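Local coordinates for protein DNA-entry nuclease (Competence-specific nuclease) (Streptococcus agalactiae ILRI112, PDB 4QGO) that probably degrades DNA as a competence-type, non-specific endonuclease of the His-Me finger superfamily, at residues D9-L18 against F27-L36; V53-P63 against W125-V136. The protein carries 1 engineered substitution. All coordinates share one frame; numbering follows the deposited sequence. Where two conformers were deposited one is given.

In the fold
From the N terminus, the chain enters interaction 1 almost at once: residues 9-18 lead into helix 12-22, and after a short connection the hairpin of strands 27-30 and 33-36 returns against it, closing a loop of eight residues. Interaction 2 opens later, at strand 52-54, and closes only when residues 125-136 return, so its 61-residue loop takes in strands 66-70 and 108-112 and helix 116-119. The two contacts follow in series and neither nest nor cross. Strands 27-30 and 52-54 are the outermost of a seven-stranded antiparallel sheet: interaction 1 fastens the N-terminal helix to one margin, whereas interaction 2 ties the other to the lead-in of strand 135-139.

Interaction 1: D9-L18 against F27-L36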
loop_
_atom_site.group_PDB
_atom_site.type_symbol
_atom_site.label_atom_id
_atom_site.label_comp_id
_atom_site.label_asym_id
_atom_site.label_seq_id
_atom_site.Cartn_x
_atom_site.Cartn_y
_atom_site.Cartn_z
ATOM N N ASP A 9 -13.073 0.637 8.963
ATOM C CA ASP A 9 -12.896 -0.040 7.679
ATOM C C ASP A 9 -14.157 -0.666 7.089
ATOM O O ASP A 9 -14.261 -0.831 5.869
ATOM C CB ASP A 9 -11.728 -1.038 7.733
ATOM C CG ASP A 9 -11.939 -2.167 8.720
ATOM O OD1 ASP A 9 -12.840 -2.100 9.581
ATOM O OD2 ASP A 9 -11.152 -3.137 8.647
ATOM N N THR A 10 -15.123 -0.976 7.949
ATOM C CA THR A 10 -16.342 -1.659 7.525
ATOM C C THR A 10 -17.508 -0.702 7.316
ATOM O O THR A 10 -18.591 -1.123 6.897
ATOM C CB THR A 10 -16.757 -2.731 8.555
ATOM O OG1 THR A 10 -16.837 -2.131 9.852
ATOM C CG2 THR A 10 -15.756 -3.875 8.588
ATOM N N SER A 11 -17.308 0.580 7.612
ATOM C CA SER A 11 -18.424 1.523 7.577
ATOM C C SER A 11 -18.925 1.809 6.164
ATOM O O SER A 11 -18.203 1.627 5.181
ATOM C CB SER A 11 -18.048 2.842 8.245
ATOM O OG SER A 11 -17.177 3.585 7.408
ATOM N N GLN A 12 -20.174 2.261 6.079
ATOM C CA GLN A 12 -20.749 2.689 4.814
ATOM C C GLN A 12 -19.923 3.828 4.228
ATOM O O GLN A 12 -19.647 3.854 3.029
ATOM C CB GLN A 12 -22.198 3.147 5.012
ATOM C CG GLN A 12 -22.889 3.564 3.730
ATOM C CD GLN A 12 -23.039 2.414 2.757
ATOM O OE1 GLN A 12 -23.735 1.438 3.038
ATOM N NE2 GLN A 12 -22.379 2.518 1.608
ATOM N N GLU A 13 -19.518 4.756 5.089
ATOM C CA GLU A 13 -18.742 5.913 4.666
ATOM C C GLU A 13 -17.413 5.495 4.032
ATOM O O GLU A 13 -17.050 5.992 2.960
ATOM C CB GLU A 13 -18.492 6.877 5.828
ATOM C CG GLU A 13 -17.864 8.185 5.377
ATOM C CD GLU A 13 -17.817 9.226 6.478
ATOM O OE1 GLU A 13 -18.507 9.040 7.503
ATOM O OE2 GLU A 13 -17.086 10.226 6.322
ATOM N N PHE A 14 -16.704 4.574 4.684
ATOM C CA PHE A 14 -15.470 4.060 4.103
ATOM C C PHE A 14 -15.742 3.464 2.728
ATOM O O PHE A 14 -15.008 3.730 1.767
ATOM C CB PHE A 14 -14.817 3.003 5.003
ATOM C CG PHE A 14 -13.484 2.534 4.491
ATOM C CD1 PHE A 14 -13.410 1.578 3.487
ATOM C CD2 PHE A 14 -12.308 3.069 4.996
ATOM C CE1 PHE A 14 -12.195 1.174 2.990
ATOM C CE2 PHE A 14 -11.091 2.662 4.496
ATOM C CZ PHE A 14 -11.037 1.717 3.506
ATOM N N GLN A 15 -16.788 2.649 2.640
ATOM C CA GLN A 15 -17.109 1.977 1.387
ATOM C C GLN A 15 -17.501 2.958 0.284
ATOM O O GLN A 15 -17.172 2.746 -0.879
ATOM C CB GLN A 15 -18.196 0.913 1.598
ATOM C CG GLN A 15 -17.713 -0.259 2.430
ATOM C CD GLN A 15 -18.781 -1.298 2.693
ATOM O OE1 GLN A 15 -19.397 -1.815 1.765
ATOM N NE2 GLN A 15 -19.014 -1.602 3.965
ATOM N N ASN A 16 -18.193 4.035 0.650
ATOM C CA ASN A 16 -18.510 5.090 -0.312
ATOM C C ASN A 16 -17.236 5.745 -0.855
ATOM O O ASN A 16 -17.095 5.973 -2.062
ATOM C CB ASN A 16 -19.431 6.138 0.318
ATOM C CG ASN A 16 -20.838 5.614 0.548
ATOM O OD1 ASN A 16 -21.208 4.551 0.047
ATOM N ND2 ASN A 16 -21.637 6.367 1.301
ATOM N N ASN A 17 -16.295 6.034 0.039
ATOM C CA ASN A 17 -15.020 6.603 -0.385
ATOM C C ASN A 17 -14.269 5.644 -1.305
ATOM O O ASN A 17 -13.707 6.062 -2.322
ATOM C CB ASN A 17 -14.170 6.988 0.824
ATOM C CG ASN A 17 -14.691 8.224 1.528
ATOM O OD1 ASN A 17 -15.242 9.121 0.891
ATOM N ND2 ASN A 17 -14.525 8.279 2.843
ATOM N N LEU A 18 -14.282 4.362 -0.947
ATOM C CA LEU A 18 -13.651 3.333 -1.767
ATOM C C LEU A 18 -14.257 3.329 -3.169
ATOM O O LEU A 18 -13.532 3.345 -4.156
ATOM C CB LEU A 18 -13.786 1.956 -1.108
ATOM C CG LEU A 18 -13.119 0.800 -1.849
ATOM C CD1 LEU A 18 -11.628 1.074 -2.034
ATOM C CD2 LEU A 18 -13.354 -0.511 -1.111
ATOM N N PHE A 27 -16.587 -4.979 -4.944
ATOM C CA PHE A 27 -15.646 -5.225 -3.865
ATOM C C PHE A 27 -16.308 -5.991 -2.746
ATOM O O PHE A 27 -17.531 -5.958 -2.586
ATOM C CB PHE A 27 -15.006 -3.935 -3.354
ATOM C CG PHE A 27 -15.980 -2.894 -2.896
ATOM C CD1 PHE A 27 -16.512 -2.929 -1.618
ATOM C CD2 PHE A 27 -16.343 -1.859 -3.736
ATOM C CE1 PHE A 27 -17.403 -1.958 -1.192
ATOM C CE2 PHE A 27 -17.230 -0.889 -3.319
ATOM C CZ PHE A 27 -17.763 -0.936 -2.043
ATOM N N GLN A 28 -15.496 -6.718 -1.991
ATOM C CA GLN A 28 -16.001 -7.374 -0.795
ATOM C C GLN A 28 -14.942 -7.371 0.289
ATOM O O GLN A 28 -13.751 -7.435 0.004
ATOM C CB GLN A 28 -16.450 -8.800 -1.097
ATOM C CG GLN A 28 -15.350 -9.695 -1.631
ATOM C CD GLN A 28 -15.866 -11.056 -2.041
ATOM O OE1 GLN A 28 -15.949 -11.371 -3.227
ATOM N NE2 GLN A 28 -16.218 -11.868 -1.064
ATOM N N TYR A 29 -15.399 -7.285 1.532
ATOM C CA TYR A 29 -14.514 -7.299 2.686
ATOM C C TYR A 29 -14.217 -8.737 3.053
ATOM O O TYR A 29 -15.124 -9.531 3.281
ATOM C CB TYR A 29 -15.196 -6.600 3.851
ATOM C CG TYR A 29 -14.326 -6.348 5.060
ATOM C CD1 TYR A 29 -13.597 -5.176 5.168
ATOM C CD2 TYR A 29 -14.259 -7.269 6.102
ATOM C CE1 TYR A 29 -12.819 -4.917 6.281
ATOM C CE2 TYR A 29 -13.478 -7.014 7.232
ATOM C CZ TYR A 29 -12.767 -5.837 7.304
ATOM O OH TYR A 29 -11.996 -5.568 8.417
ATOM N N VAL A 30 -12.937 -9.077 3.093
ATOM C CA VAL A 30 -12.539 -10.415 3.468
ATOM C C VAL A 30 -11.176 -10.358 4.131
ATOM O O VAL A 30 -10.256 -9.714 3.625
ATOM C CB VAL A 30 -12.570 -11.378 2.255
ATOM C CG1 VAL A 30 -11.730 -10.840 1.124
ATOM C CG2 VAL A 30 -12.130 -12.776 2.645
ATOM N N ASN A 31 -11.041 -11.035 5.267
ATOM C CA ASN A 31 -9.758 -11.108 5.961
ATOM C C ASN A 31 -9.186 -9.733 6.281
ATOM O O ASN A 31 -7.976 -9.542 6.202
ATOM C CB ASN A 31 -8.723 -11.868 5.118
ATOM C CG ASN A 31 -9.121 -13.300 4.831
ATOM O OD1 ASN A 31 -9.274 -13.692 3.671
ATOM N ND2 ASN A 31 -9.250 -14.100 5.880
ATOM N N GLY A 32 -10.047 -8.765 6.585
ATOM C CA GLY A 32 -9.573 -7.458 7.000
ATOM C C GLY A 32 -9.293 -6.483 5.871
ATOM O O GLY A 32 -8.962 -5.330 6.121
ATOM N N ILE A 33 -9.446 -6.920 4.623
ATOM C CA ILE A 33 -9.157 -6.043 3.488
ATOM C C ILE A 33 -10.319 -6.058 2.495
ATOM O O ILE A 33 -11.272 -6.816 2.677
ATOM C CB ILE A 33 -7.795 -6.393 2.828
ATOM C CG1 ILE A 33 -7.705 -7.864 2.388
ATOM C CG2 ILE A 33 -6.664 -6.132 3.836
ATOM C CD1 ILE A 33 -8.482 -8.224 1.119
ATOM N N TYR A 34 -10.255 -5.221 1.463
ATOM C CA TYR A 34 -11.247 -5.282 0.392
ATOM C C TYR A 34 -10.636 -5.909 -0.849
ATOM O O TYR A 34 -9.667 -5.386 -1.413
ATOM C CB TYR A 34 -11.813 -3.889 0.078
ATOM C CG TYR A 34 -12.789 -3.401 1.116
ATOM C CD1 TYR A 34 -14.138 -3.726 1.033
ATOM C CD2 TYR A 34 -12.366 -2.622 2.183
ATOM C CE1 TYR A 34 -15.035 -3.294 1.995
ATOM C CE2 TYR A 34 -13.257 -2.187 3.151
ATOM C CZ TYR A 34 -14.590 -2.521 3.046
ATOM O OH TYR A 34 -15.482 -2.088 4.002
ATOM N N GLU A 35 -11.202 -7.037 -1.255
ATOM C CA GLU A 35 -10.881 -7.645 -2.526
ATOM C C GLU A 35 -11.664 -6.864 -3.576
ATOM O O GLU A 35 -12.869 -6.626 -3.400
ATOM C CB GLU A 35 -11.307 -9.110 -2.510
ATOM C CG GLU A 35 -10.999 -9.884 -3.768
ATOM C CD GLU A 35 -11.544 -11.306 -3.720
ATOM O OE1 GLU A 35 -11.752 -11.901 -4.799
ATOM O OE2 GLU A 35 -11.776 -11.829 -2.607
ATOM N N LEU A 36 -10.988 -6.447 -4.646
ATOM C CA LEU A 36 -11.626 -5.647 -5.689
ATOM C C LEU A 36 -11.730 -6.437 -6.975
ATOM O O LEU A 36 -10.796 -7.153 -7.337
ATOM C CB LEU A 36 -10.778 -4.402 -5.982
ATOM C CG LEU A 36 -10.357 -3.570 -4.772
ATOM C CD1 LEU A 36 -9.567 -2.357 -5.247
ATOM C CD2 LEU A 36 -11.561 -3.152 -3.947
HETATM O O HOH W 1 -8.516 -3.907 8.483
#
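Tyr-34 reaches from strand 33-36 across to Leu-18, Gln-15 and the backbone of Asp-9. Tyr-34 CB lies 3.9 Å from Leu-18 CD2, and the same Leu-18 methyl sits over one face of the ring, 3.7 Å from Tyr-34 CG. Tyr-29 CD1 lies against the opposite face, so the phenol ring is held between Leu-18 of the helix and Tyr-29 of the neighbouring strand. Farther along, Tyr-34 CE2 comes within 3.5 Å of Phe-14 CE1; the two rings are nearly parallel, with planes 13° apart, but slid so far that they barely overlap. On the other flank CE1 approaches Gln-15 CG. At the tip, Tyr-34 OH donates a hydrogen bond of 2.6 Å to the backbone O of Asp-9, in the carbonyl plane, while Gln-15 CG packs 3.3 Å from that hydroxyl oxygen. With CG anti to its carbonyl carbon (chi1 -75°), the ring is directed at the segment just before the helix, whose N-cap is Ser-11. The partner is a beta-hairpin closed by a type I' turn from Val-30 to Ile-33, at the margin of the main antiparallel sheet, where strand 33-36 pairs onward with strand 201-207. Nearer that turn, Tyr-29 OH donates to Asp-9 OD2 at 2.6 Å from above the carboxylate plane, and carboxylate and ring stand almost perpendicular. Thr-10 CG2 makes a CH-pi contact over one face of Tyr-29. A water bridges Asp-9 OD2 and Gly-32 O. At the far end, Leu-18 CD2 also lies over a face of the Phe-27 ring in a second CH-pi contact, 4.0 Å from its centroid, and Gln-15 OE1 lies at that ring's edge.

Interaction 2: V53-P63 against W125-V136; sequences VQNTIDNQQRP and WDASVSNPQNVV
Asn-55 uses both ends of its amide to join the chain around strand 52-54 to the loop opposite. Asn-55 OD1 receives the indole N-H of Trp-125, with Trp-125 NE1 at 2.9 Å and the oxygen lying in the ring plane; amide and indole are nearly coplanar, 20° apart. Asn-55 ND2 donates to Asn-134 OD1 at 3.0 Å, coming from above that carbonyl plane, and the same oxygen also accepts from the backbone N of Ile-114. A water accepts from Asn-55 ND2 and Thr-56 N and bonds to Gln-133 O, so the amide is fixed at both its oxygen and its nitrogen. Beside it, Val-53 lies over one face of the indole, with Val-53 CG1 3.8 Å from Trp-125 CE2, while Ala-127 backs the opposite face. Trp-125 CG stands anti to the backbone N (chi1 -176°), which carries the indole toward Val-53 and Asn-55. Pro-63 is also closely packed: Pro-63 CG meets Pro-132 O at 3.3 Å and Pro-63 CB touches Val-136 CG1 at 3.9 Å. The Ile-57 side is partly exposed, and there water takes a share of the contact. Ile-57 crosses the Gln-133 side chain at about a right angle, Ile-57 CG2 against Gln-133 CG at 3.6 Å, and a water spans Gln-61 O and Pro-132 O. Within 125-136, Asn-131 shapes the loop: its ND2 holds Asp-126 O and its OD1 receives Gln-133 N in an Asx turn. The loop delivers the chain into strand 135-139, which pairs with strand 108-112 and is followed by helices, consistent with the beta-beta-alpha finger of His-Me nucleases.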
loop_
_atom_site.group_PDB
_atom_site.type_symbol
_atom_site.label_atom_id
_atom_site.label_comp_id
_atom_site.label_asym_id
_atom_site.label_seq_id
_atom_site.Cartn_x
_atom_site.Cartn_y
_atom_site.Cartn_z
ATOM N N VAL A 53 11.172 0.458 -11.189
ATOM C CA VAL A 53 10.185 1.092 -10.324
ATOM C C VAL A 53 10.006 2.521 -10.780
ATOM O O VAL A 53 10.977 3.188 -11.166
ATOM C CB VAL A 53 10.632 1.115 -8.861
ATOM C CG1 VAL A 53 9.543 1.712 -7.949
ATOM C CG2 VAL A 53 10.927 -0.247 -8.448
ATOM N N GLN A 54 8.760 2.986 -10.744
ATOM C CA GLN A 54 8.437 4.373 -11.019
ATOM C C GLN A 54 7.504 4.892 -9.933
ATOM O O GLN A 54 6.370 4.425 -9.806
ATOM C CB GLN A 54 7.766 4.505 -12.385
ATOM C CG GLN A 54 7.412 5.931 -12.732
ATOM C CD GLN A 54 8.625 6.781 -12.991
ATOM O OE1 GLN A 54 9.431 6.479 -13.878
ATOM N NE2 GLN A 54 8.783 7.841 -12.208
ATOM N N ASN A 55 7.983 5.842 -9.135
ATOM C CA ASN A 55 7.118 6.558 -8.199
ATOM C C ASN A 55 6.626 7.839 -8.848
ATOM O O ASN A 55 7.271 8.375 -9.764
ATOM C CB ASN A 55 7.867 6.905 -6.911
ATOM C CG ASN A 55 8.071 5.706 -6.008
ATOM O OD1 ASN A 55 9.203 5.302 -5.730
ATOM N ND2 ASN A 55 6.970 5.164 -5.498
ATOM N N THR A 56 5.478 8.336 -8.394
ATOM C CA THR A 56 4.921 9.568 -8.949
ATOM C C THR A 56 4.232 10.346 -7.843
ATOM O O THR A 56 3.942 9.808 -6.769
ATOM C CB THR A 56 3.907 9.320 -10.092
ATOM O OG1 THR A 56 2.657 8.876 -9.557
ATOM C CG2 THR A 56 4.434 8.298 -11.116
ATOM N N ILE A 57 3.979 11.622 -8.106
ATOM C CA ILE A 57 3.215 12.456 -7.182
ATOM C C ILE A 57 2.095 13.181 -7.913
ATOM O O ILE A 57 2.173 13.393 -9.122
ATOM C CB ILE A 57 4.095 13.478 -6.418
ATOM C CG1 ILE A 57 4.864 14.385 -7.380
ATOM C CG2 ILE A 57 5.054 12.761 -5.460
ATOM C CD1 ILE A 57 5.640 15.481 -6.664
ATOM N N ASP A 58 1.053 13.564 -7.179
ATOM C CA ASP A 58 -0.083 14.248 -7.797
ATOM C C ASP A 58 0.074 15.775 -7.727
ATOM O O ASP A 58 1.116 16.274 -7.322
ATOM C CB ASP A 58 -1.422 13.754 -7.227
ATOM C CG ASP A 58 -1.570 14.013 -5.735
ATOM O OD1 ASP A 58 -0.947 14.969 -5.224
ATOM O OD2 ASP A 58 -2.326 13.251 -5.089
ATOM N N ASN A 59 -0.957 16.513 -8.130
ATOM C CA ASN A 59 -0.824 17.966 -8.212
ATOM C C ASN A 59 -0.750 18.646 -6.849
ATOM O O ASN A 59 -0.375 19.814 -6.745
ATOM C CB ASN A 59 -1.940 18.570 -9.072
ATOM C CG ASN A 59 -1.692 18.377 -10.565
ATOM O OD1 ASN A 59 -0.550 18.243 -11.007
ATOM N ND2 ASN A 59 -2.767 18.362 -11.346
ATOM N N GLN A 60 -1.098 17.905 -5.805
ATOM C CA GLN A 60 -0.969 18.405 -4.447
ATOM C C GLN A 60 0.309 17.895 -3.795
ATOM O O GLN A 60 0.480 17.996 -2.581
ATOM C CB GLN A 60 -2.204 18.028 -3.631
ATOM C CG GLN A 60 -3.483 18.701 -4.151
ATOM C CD GLN A 60 -4.062 18.040 -5.415
ATOM O OE1 GLN A 60 -4.200 16.812 -5.497
ATOM N NE2 GLN A 60 -4.402 18.863 -6.403
ATOM N N GLN A 61 1.206 17.361 -4.625
ATOM C CA GLN A 61 2.522 16.877 -4.199
ATOM C C GLN A 61 2.441 15.679 -3.253
ATOM O O GLN A 61 3.349 15.458 -2.453
ATOM C CB GLN A 61 3.360 17.978 -3.532
ATOM C CG GLN A 61 3.163 19.383 -4.072
ATOM C CD GLN A 61 3.955 19.639 -5.319
ATOM O OE1 GLN A 61 4.223 18.724 -6.098
ATOM N NE2 GLN A 61 4.348 20.894 -5.520
ATOM N N ARG A 62 1.361 14.911 -3.361
ATOM C CA ARG A 62 1.186 13.706 -2.549
ATOM C C ARG A 62 1.647 12.485 -3.329
ATOM O O ARG A 62 1.454 12.423 -4.541
ATOM C CB ARG A 62 -0.292 13.504 -2.201
ATOM C CG ARG A 62 -0.957 14.709 -1.552
ATOM C CD ARG A 62 -2.440 14.469 -1.311
ATOM N NE ARG A 62 -3.171 14.129 -2.526
ATOM C CZ ARG A 62 -4.493 14.040 -2.619
ATOM N NH1 ARG A 62 -5.275 14.270 -1.569
ATOM N NH2 ARG A 62 -5.041 13.734 -3.783
ATOM N N PRO A 63 2.237 11.495 -2.642
ATOM C CA PRO A 63 2.557 10.235 -3.334
ATOM C C PRO A 63 1.345 9.656 -4.044
ATOM O O PRO A 63 0.248 9.578 -3.487
ATOM C CB PRO A 63 3.015 9.317 -2.194
ATOM C CG PRO A 63 3.616 10.274 -1.207
ATOM C CD PRO A 63 2.723 11.494 -1.252
ATOM N N TRP A 125 17.457 4.349 -8.022
ATOM C CA TRP A 125 16.222 4.617 -7.294
ATOM C C TRP A 125 16.444 4.912 -5.819
ATOM O O TRP A 125 17.238 4.246 -5.146
ATOM C CB TRP A 125 15.278 3.425 -7.455
ATOM C CG TRP A 125 13.933 3.596 -6.827
ATOM C CD1 TRP A 125 12.995 4.538 -7.139
ATOM C CD2 TRP A 125 13.357 2.773 -5.808
ATOM N NE1 TRP A 125 11.874 4.363 -6.356
ATOM C CE2 TRP A 125 12.069 3.282 -5.537
ATOM C CE3 TRP A 125 13.803 1.650 -5.105
ATOM C CZ2 TRP A 125 11.225 2.713 -4.582
ATOM C CZ3 TRP A 125 12.966 1.081 -4.162
ATOM C CH2 TRP A 125 11.689 1.623 -3.901
ATOM N N ASP A 126 15.724 5.906 -5.309
ATOM C CA ASP A 126 15.789 6.221 -3.893
ATOM C C ASP A 126 14.983 5.176 -3.115
ATOM O O ASP A 126 13.755 5.240 -3.034
ATOM C CB ASP A 126 15.286 7.650 -3.651
ATOM C CG ASP A 126 15.329 8.054 -2.194
ATOM O OD1 ASP A 126 15.778 7.248 -1.353
ATOM O OD2 ASP A 126 14.908 9.190 -1.891
ATOM N N ALA A 127 15.693 4.199 -2.555
ATOM C CA ALA A 127 15.062 3.103 -1.832
ATOM C C ALA A 127 14.983 3.391 -0.335
ATOM O O ALA A 127 14.664 2.505 0.457
ATOM C CB ALA A 127 15.822 1.798 -2.084
ATOM N N SER A 128 15.263 4.635 0.042
ATOM C CA SER A 128 15.296 5.015 1.454
ATOM C C SER A 128 13.920 5.243 2.066
ATOM O O SER A 128 12.908 5.339 1.366
ATOM C CB SER A 128 16.138 6.277 1.648
ATOM O OG SER A 128 15.418 7.428 1.244
ATOM N N VAL A 129 13.899 5.371 3.389
ATOM C CA VAL A 129 12.664 5.608 4.122
ATOM C C VAL A 129 12.201 7.053 3.988
ATOM O O VAL A 129 11.169 7.438 4.530
ATOM C CB VAL A 129 12.828 5.261 5.620
ATOM C CG1 VAL A 129 13.057 3.766 5.791
ATOM C CG2 VAL A 129 13.984 6.051 6.225
ATOM N N SER A 130 12.958 7.863 3.255
ATOM C CA SER A 130 12.579 9.255 3.092
ATOM C C SER A 130 12.419 9.654 1.629
ATOM O O SER A 130 12.513 10.831 1.295
ATOM C CB SER A 130 13.593 10.171 3.775
ATOM O OG SER A 130 14.884 9.984 3.230
ATOM N N ASN A 131 12.181 8.680 0.754
ATOM C CA ASN A 131 11.796 9.002 -0.618
ATOM C C ASN A 131 10.395 9.608 -0.581
ATOM O O ASN A 131 9.432 8.900 -0.298
ATOM C CB ASN A 131 11.813 7.733 -1.475
ATOM C CG ASN A 131 11.371 7.983 -2.915
ATOM O OD1 ASN A 131 10.707 8.976 -3.222
ATOM N ND2 ASN A 131 11.727 7.061 -3.801
ATOM N N PRO A 132 10.266 10.918 -0.857
ATOM C CA PRO A 132 8.987 11.593 -0.614
ATOM C C PRO A 132 7.888 11.176 -1.584
ATOM O O PRO A 132 6.722 11.503 -1.360
ATOM C CB PRO A 132 9.336 13.075 -0.800
ATOM C CG PRO A 132 10.478 13.054 -1.773
ATOM C CD PRO A 132 11.286 11.840 -1.395
ATOM N N GLN A 133 8.245 10.473 -2.653
ATOM C CA GLN A 133 7.243 10.003 -3.596
ATOM C C GLN A 133 6.810 8.576 -3.290
ATOM O O GLN A 133 5.874 8.069 -3.909
ATOM C CB GLN A 133 7.776 10.067 -5.034
ATOM C CG GLN A 133 8.350 11.413 -5.404
ATOM C CD GLN A 133 8.288 11.688 -6.892
ATOM O OE1 GLN A 133 7.953 10.812 -7.691
ATOM N NE2 GLN A 133 8.609 12.914 -7.271
ATOM N N ASN A 134 7.481 7.936 -2.331
ATOM C CA ASN A 134 7.269 6.509 -2.049
ATOM C C ASN A 134 6.827 6.209 -0.625
ATOM O O ASN A 134 6.742 5.048 -0.250
ATOM C CB ASN A 134 8.554 5.701 -2.352
ATOM C CG ASN A 134 8.323 4.179 -2.384
ATOM O OD1 ASN A 134 7.356 3.698 -2.957
ATOM N ND2 ASN A 134 9.226 3.423 -1.761
ATOM N N VAL A 135 6.552 7.236 0.177
ATOM C CA VAL A 135 6.236 7.008 1.588
ATOM C C VAL A 135 5.020 7.808 2.017
ATOM O O VAL A 135 4.935 9.012 1.753
ATOM C CB VAL A 135 7.430 7.377 2.500
ATOM C CG1 VAL A 135 7.063 7.131 3.969
ATOM C CG2 VAL A 135 8.668 6.588 2.105
ATOM N N VAL A 136 4.082 7.129 2.673
ATOM C CA VAL A 136 2.908 7.780 3.247
ATOM C C VAL A 136 2.813 7.490 4.738
ATOM O O VAL A 136 3.528 6.634 5.274
ATOM C CB VAL A 136 1.593 7.340 2.561
ATOM C CG1 VAL A 136 1.576 7.789 1.101
ATOM C CG2 VAL A 136 1.390 5.813 2.668
HETATM O O HOH W 2 4.544 6.819 -6.083
HETATM O O HOH W 3 5.703 14.125 -2.297
#